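Local coordinates for protein phosphorylated carbohydrates phosphatase TM_1254 (Thermotoga maritima msb8, PDB 3KBB) that removes phosphate from phosphorylated sugars such as erythrose 4-phosphate, fructose 6-phosphate and mannose 6-phosphate, using a divalent metal ion, preferably cobalt, at residues P17-F20 / E21-R25; R120-L123 / E124-F127. All blocks are in the same frame, centred on the assembly; numbering follows the deposited sequence.

Contact 1. Residues P17-F20 / E21-R25; sequences PLYF and EAYRR
Tyr19 and Tyr23, one turn apart at the start of helix 19-29 in the helical cap of this HAD-superfamily phosphatase, lie side by side and point the same way. The edge of the Tyr19 ring is turned toward the face of Tyr23 in an offset edge-to-face pair, planes at 75° and centroids 5.6 Å apart, and Tyr19 CD2 approaches Tyr23 OH at 3.6 Å. Tyrosine suits both places because each phenol can pack its ring and still bond at its end: Tyr19 OH to Lys75, Tyr23 OH to Glu47.

Another side of the helix carries Phe20 and Arg24. With Phe20 CG anti to the backbone N (chi1 176°), Arg24 CB lies over one face of the Phe20 ring, toward its rim, and Arg24 CD comes within 3.9 Å of Phe20 CE2; Tyr34 and His39 also pack on this ring. The first turn is secured by i to i+4 bonds, among them Tyr23 N to Tyr19 O, while a water takes the N-H of Glu21 and donates to Pro17 O.

Glu21 is the shared anion of a salt-bridge network, which Arg24 extends to Glu28 and Arg25 to Glu81. Arg24 grips Glu21 side-on, NE to Glu21 OE1 at 2.8 Å and NH2 to the syn lone pair of Glu21 OE2 at 2.9 Å, while Arg25 NE takes the anti lone pair of Glu21 OE2, also at 2.9 Å, with that oxygen only 3° out of its guanidinium plane.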
loop_
_atom_site.group_PDB
_atom_site.type_symbol
_atom_site.label_atom_id
_atom_site.label_comp_id
_atom_site.label_asym_id
_atom_site.label_seq_id
_atom_site.Cartn_x
_atom_site.Cartn_y
_atom_site.Cartn_z
ATOM N N PRO A 17 8.269 3.147 5.576
ATOM C CA PRO A 17 9.622 3.466 6.070
ATOM C C PRO A 17 10.028 4.939 5.930
ATOM O O PRO A 17 10.997 5.360 6.561
ATOM C CB PRO A 17 10.533 2.617 5.186
ATOM C CG PRO A 17 9.679 1.542 4.677
ATOM C CD PRO A 17 8.343 2.168 4.472
ATOM N N LEU A 18 9.330 5.691 5.095
ATOM C CA LEU A 18 9.663 7.116 4.907
ATOM C C LEU A 18 8.922 8.048 5.837
ATOM O O LEU A 18 9.142 9.265 5.780
ATOM C CB LEU A 18 9.398 7.562 3.477
ATOM C CG LEU A 18 10.128 6.771 2.373
ATOM C CD1 LEU A 18 9.668 7.221 0.999
ATOM C CD2 LEU A 18 11.601 6.935 2.520
ATOM N N TYR A 19 8.011 7.508 6.646
ATOM C CA TYR A 19 7.246 8.359 7.549
ATOM C C TYR A 19 8.133 9.046 8.581
ATOM O O TYR A 19 7.873 10.192 8.938
ATOM C CB TYR A 19 6.136 7.568 8.221
ATOM C CG TYR A 19 4.870 7.634 7.413
ATOM C CD1 TYR A 19 4.819 7.087 6.126
ATOM C CD2 TYR A 19 3.737 8.256 7.917
ATOM C CE1 TYR A 19 3.661 7.158 5.360
ATOM C CE2 TYR A 19 2.572 8.352 7.151
ATOM C CZ TYR A 19 2.547 7.777 5.879
ATOM O OH TYR A 19 1.396 7.863 5.139
ATOM N N PHE A 20 9.157 8.343 9.064
ATOM C CA PHE A 20 10.050 8.944 10.049
ATOM C C PHE A 20 10.665 10.223 9.497
ATOM O O PHE A 20 10.542 11.284 10.114
ATOM C CB PHE A 20 11.123 7.978 10.574
ATOM C CG PHE A 20 12.090 8.644 11.511
ATOM C CD1 PHE A 20 11.706 8.940 12.823
ATOM C CD2 PHE A 20 13.348 9.042 11.069
ATOM C CE1 PHE A 20 12.589 9.601 13.696
ATOM C CE2 PHE A 20 14.229 9.697 11.924
ATOM C CZ PHE A 20 13.843 9.985 13.230
ATOM N N GLU A 21 11.296 10.139 8.322
ATOM C CA GLU A 21 11.891 11.320 7.711
ATOM C C GLU A 21 10.897 12.472 7.470
ATOM O O GLU A 21 11.211 13.650 7.730
ATOM C CB GLU A 21 12.676 10.954 6.436
ATOM C CG GLU A 21 13.345 12.132 5.771
ATOM C CD GLU A 21 14.286 12.898 6.703
ATOM O OE1 GLU A 21 14.776 12.307 7.704
ATOM O OE2 GLU A 21 14.563 14.081 6.398
ATOM N N ALA A 22 9.689 12.138 7.005
ATOM C CA ALA A 22 8.649 13.155 6.791
ATOM C C ALA A 22 8.304 13.873 8.112
ATOM O O ALA A 22 8.269 15.117 8.160
ATOM C CB ALA A 22 7.382 12.506 6.205
ATOM N N TYR A 23 8.082 13.096 9.163
ATOM C CA TYR A 23 7.699 13.676 10.462
ATOM C C TYR A 23 8.892 14.378 11.133
ATOM O O TYR A 23 8.725 15.403 11.804
ATOM C CB TYR A 23 7.100 12.639 11.391
ATOM C CG TYR A 23 5.737 12.101 10.980
ATOM C CD1 TYR A 23 5.056 12.605 9.865
ATOM C CD2 TYR A 23 5.114 11.134 11.752
ATOM C CE1 TYR A 23 3.784 12.094 9.492
ATOM C CE2 TYR A 23 3.862 10.645 11.411
ATOM C CZ TYR A 23 3.206 11.128 10.290
ATOM O OH TYR A 23 1.977 10.588 9.999
ATOM N N ARG A 24 10.086 13.839 10.911
ATOM C CA ARG A 24 11.331 14.482 11.384
ATOM C C ARG A 24 11.507 15.864 10.750
ATOM O O ARG A 24 11.847 16.836 11.454
ATOM C CB ARG A 24 12.542 13.568 11.128
ATOM C CG ARG A 24 13.831 13.986 11.900
ATOM C CD ARG A 24 15.111 13.452 11.235
ATOM N NE ARG A 24 15.280 14.019 9.909
ATOM C CZ ARG A 24 15.766 15.230 9.657
ATOM N NH1 ARG A 24 16.210 16.005 10.665
ATOM N NH2 ARG A 24 15.857 15.647 8.403
ATOM N N ARG A 25 11.274 15.974 9.445
ATOM C CA ARG A 25 11.303 17.264 8.759
ATOM C C ARG A 25 10.253 18.265 9.249
ATOM O O ARG A 25 10.529 19.474 9.341
ATOM C CB ARG A 25 11.135 17.080 7.255
ATOM C CG ARG A 25 12.371 16.510 6.592
ATOM C CD ARG A 25 12.196 16.461 5.065
ATOM N NE ARG A 25 13.223 15.657 4.395
ATOM C CZ ARG A 25 13.486 15.742 3.094
ATOM N NH1 ARG A 25 12.796 16.592 2.324
ATOM N NH2 ARG A 25 14.428 14.973 2.554
HETATM O O HOH W 1 12.288 7.667 7.116
#

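Contact 2. Residues R120-L123 / E124-F127; sequences RLDL and EKYF
Asp122 and Lys125 face each other across a tight turn in which Asp122, the first residue to leave helical geometry after helix 111-120, takes a positive phi (52°) and closes a Schellman motif, before Glu124 to Tyr126 resume helical angles without regular bonds.

Lys125 sends an extended chain across the aspartate, its CD 3.6 Å from Asp122 OD1, and ends in a salt bridge from NZ to Asp122 OD2 at 2.8 Å. The ammonium meets that oxygen on its syn side, 31° out of the carboxylate plane. The lysine CG sits between the backbone N and the carbonyl carbon (chi1 63°), which lets the extended chain reach the carboxylate. Asp122 OD1 accepts from a water at 2.8 Å, and the same water accepts from Lys125 N, also at 2.8 Å, so the carboxylate serves both ends of one residue. With an alanine in place of Asp122 the carboxylate is gone, and the Lys125 ammonium is likely to be left without this mate, its chain freer to swing.

Leu123, buried, packs its apolar chain on Leu12 and Leu118, while its carbonyl oxygen faces two ring edges: Tyr126 CD2 at 3.4 Å and Phe127 CE2 at 3.3 Å. Both aromatic side chains pack on Leu103 of the central sheet, and Tyr126 OH bonds to Arg90, which also holds the carbonyls of Leu121 and Asp122. Lys125 CG lies 4.0 Å above one face of the Tyr126 ring, toward its rim.

The chemistry thus divides: the ion pair and its water close the turn at the surface, whereas the ring edges, whose C-H bonds are weakly positive, probably offer the Leu123 oxygen mild electrostatic compensation.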
loop_
_atom_site.group_PDB
_atom_site.type_symbol
_atom_site.label_atom_id
_atom_site.label_comp_id
_atom_site.label_asym_id
_atom_site.label_seq_id
_atom_site.Cartn_x
_atom_site.Cartn_y
_atom_site.Cartn_z
ATOM N N ARG A 120 4.643 9.212 -10.662
ATOM C CA ARG A 120 6.033 9.550 -10.365
ATOM C C ARG A 120 6.916 8.333 -10.586
ATOM O O ARG A 120 8.055 8.471 -11.024
ATOM C CB ARG A 120 6.154 10.004 -8.911
ATOM C CG ARG A 120 7.293 10.960 -8.589
ATOM C CD ARG A 120 7.163 11.496 -7.137
ATOM N NE ARG A 120 6.194 12.586 -6.915
ATOM C CZ ARG A 120 5.247 12.579 -5.968
ATOM N NH1 ARG A 120 5.104 11.531 -5.156
ATOM N NH2 ARG A 120 4.428 13.619 -5.825
ATOM N N LEU A 121 6.387 7.137 -10.300
ATOM C CA LEU A 121 7.188 5.912 -10.405
ATOM C C LEU A 121 7.017 5.232 -11.754
ATOM O O LEU A 121 7.617 4.200 -11.995
ATOM C CB LEU A 121 6.870 4.939 -9.257
ATOM C CG LEU A 121 7.206 5.426 -7.841
ATOM C CD1 LEU A 121 6.798 4.357 -6.843
ATOM C CD2 LEU A 121 8.681 5.765 -7.702
ATOM N N ASP A 122 6.212 5.830 -12.628
ATOM C CA ASP A 122 5.904 5.254 -13.941
ATOM C C ASP A 122 5.402 3.796 -13.866
ATOM O O ASP A 122 5.844 2.938 -14.626
ATOM C CB ASP A 122 7.118 5.368 -14.892
ATOM C CG ASP A 122 6.764 5.051 -16.317
ATOM O OD1 ASP A 122 5.626 5.346 -16.737
ATOM O OD2 ASP A 122 7.608 4.460 -17.033
ATOM N N LEU A 123 4.497 3.525 -12.920
ATOM C CA LEU A 123 3.900 2.178 -12.750
ATOM C C LEU A 123 2.439 2.198 -13.155
ATOM O O LEU A 123 1.812 1.159 -13.297
ATOM C CB LEU A 123 4.036 1.696 -11.293
ATOM C CG LEU A 123 5.423 1.472 -10.682
ATOM C CD1 LEU A 123 5.318 1.106 -9.166
ATOM C CD2 LEU A 123 6.159 0.406 -11.434
ATOM N N GLU A 124 1.905 3.400 -13.400
ATOM C CA GLU A 124 0.504 3.539 -13.731
ATOM C C GLU A 124 0.142 2.912 -15.084
ATOM O O GLU A 124 -0.922 2.348 -15.260
ATOM C CB GLU A 124 0.183 5.018 -13.726
ATOM C CG GLU A 124 -1.215 5.357 -13.402
ATOM C CD GLU A 124 -1.385 6.829 -13.503
ATOM O OE1 GLU A 124 -0.900 7.527 -12.583
ATOM O OE2 GLU A 124 -1.951 7.279 -14.530
ATOM N N LYS A 125 1.060 2.978 -16.045
ATOM C CA LYS A 125 0.789 2.484 -17.387
ATOM C C LYS A 125 0.486 0.983 -17.527
ATOM O O LYS A 125 -0.122 0.536 -18.526
ATOM C CB LYS A 125 1.980 2.847 -18.282
ATOM C CG LYS A 125 3.283 2.192 -17.842
ATOM C CD LYS A 125 4.458 2.594 -18.734
ATOM C CE LYS A 125 5.684 1.879 -18.253
ATOM N NZ LYS A 125 6.955 2.388 -18.849
ATOM N N TYR A 126 0.887 0.175 -16.545
ATOM C CA TYR A 126 0.612 -1.262 -16.626
ATOM C C TYR A 126 -0.820 -1.743 -16.416
ATOM O O TYR A 126 -1.218 -2.850 -16.859
ATOM C CB TYR A 126 1.549 -2.039 -15.683
ATOM C CG TYR A 126 2.990 -1.769 -15.957
ATOM C CD1 TYR A 126 3.619 -2.375 -17.047
ATOM C CD2 TYR A 126 3.714 -0.871 -15.176
ATOM C CE1 TYR A 126 4.947 -2.115 -17.315
ATOM C CE2 TYR A 126 5.083 -0.599 -15.455
ATOM C CZ TYR A 126 5.666 -1.251 -16.536
ATOM O OH TYR A 126 6.985 -1.025 -16.845
ATOM N N PHE A 127 -1.586 -0.978 -15.653
ATOM C CA PHE A 127 -2.848 -1.487 -15.157
ATOM C C PHE A 127 -4.015 -1.299 -16.099
ATOM O O PHE A 127 -4.146 -0.247 -16.723
ATOM C CB PHE A 127 -3.112 -0.839 -13.799
ATOM C CG PHE A 127 -2.114 -1.291 -12.754
ATOM C CD1 PHE A 127 -2.275 -2.535 -12.164
ATOM C CD2 PHE A 127 -1.003 -0.535 -12.471
ATOM C CE1 PHE A 127 -1.357 -3.001 -11.253
ATOM C CE2 PHE A 127 -0.071 -0.947 -11.529
ATOM C CZ PHE A 127 -0.232 -2.227 -10.937
HETATM O O HOH W 2 2.969 5.007 -15.892
#

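Contact 1 belongs to the helical cap and contact 2 to the alpha/beta core, where 120-127 joins helix 111-120 to strand 129-131 at the border of the parallel sheet. Their centres are 24 Å apart, with nearest atoms about 9 Å apart, so neither contact touches the other. They also stand differently to the active site: contact 1 lies away from it, whereas the side chain of Phe127 in contact 2 is about 9 Å from that of Asp7, assigned as the nucleophile by similarity. In HAD phosphatases of this kind the cap and the core generally enclose the active site between them, so the two contacts sample the two halves of that architecture.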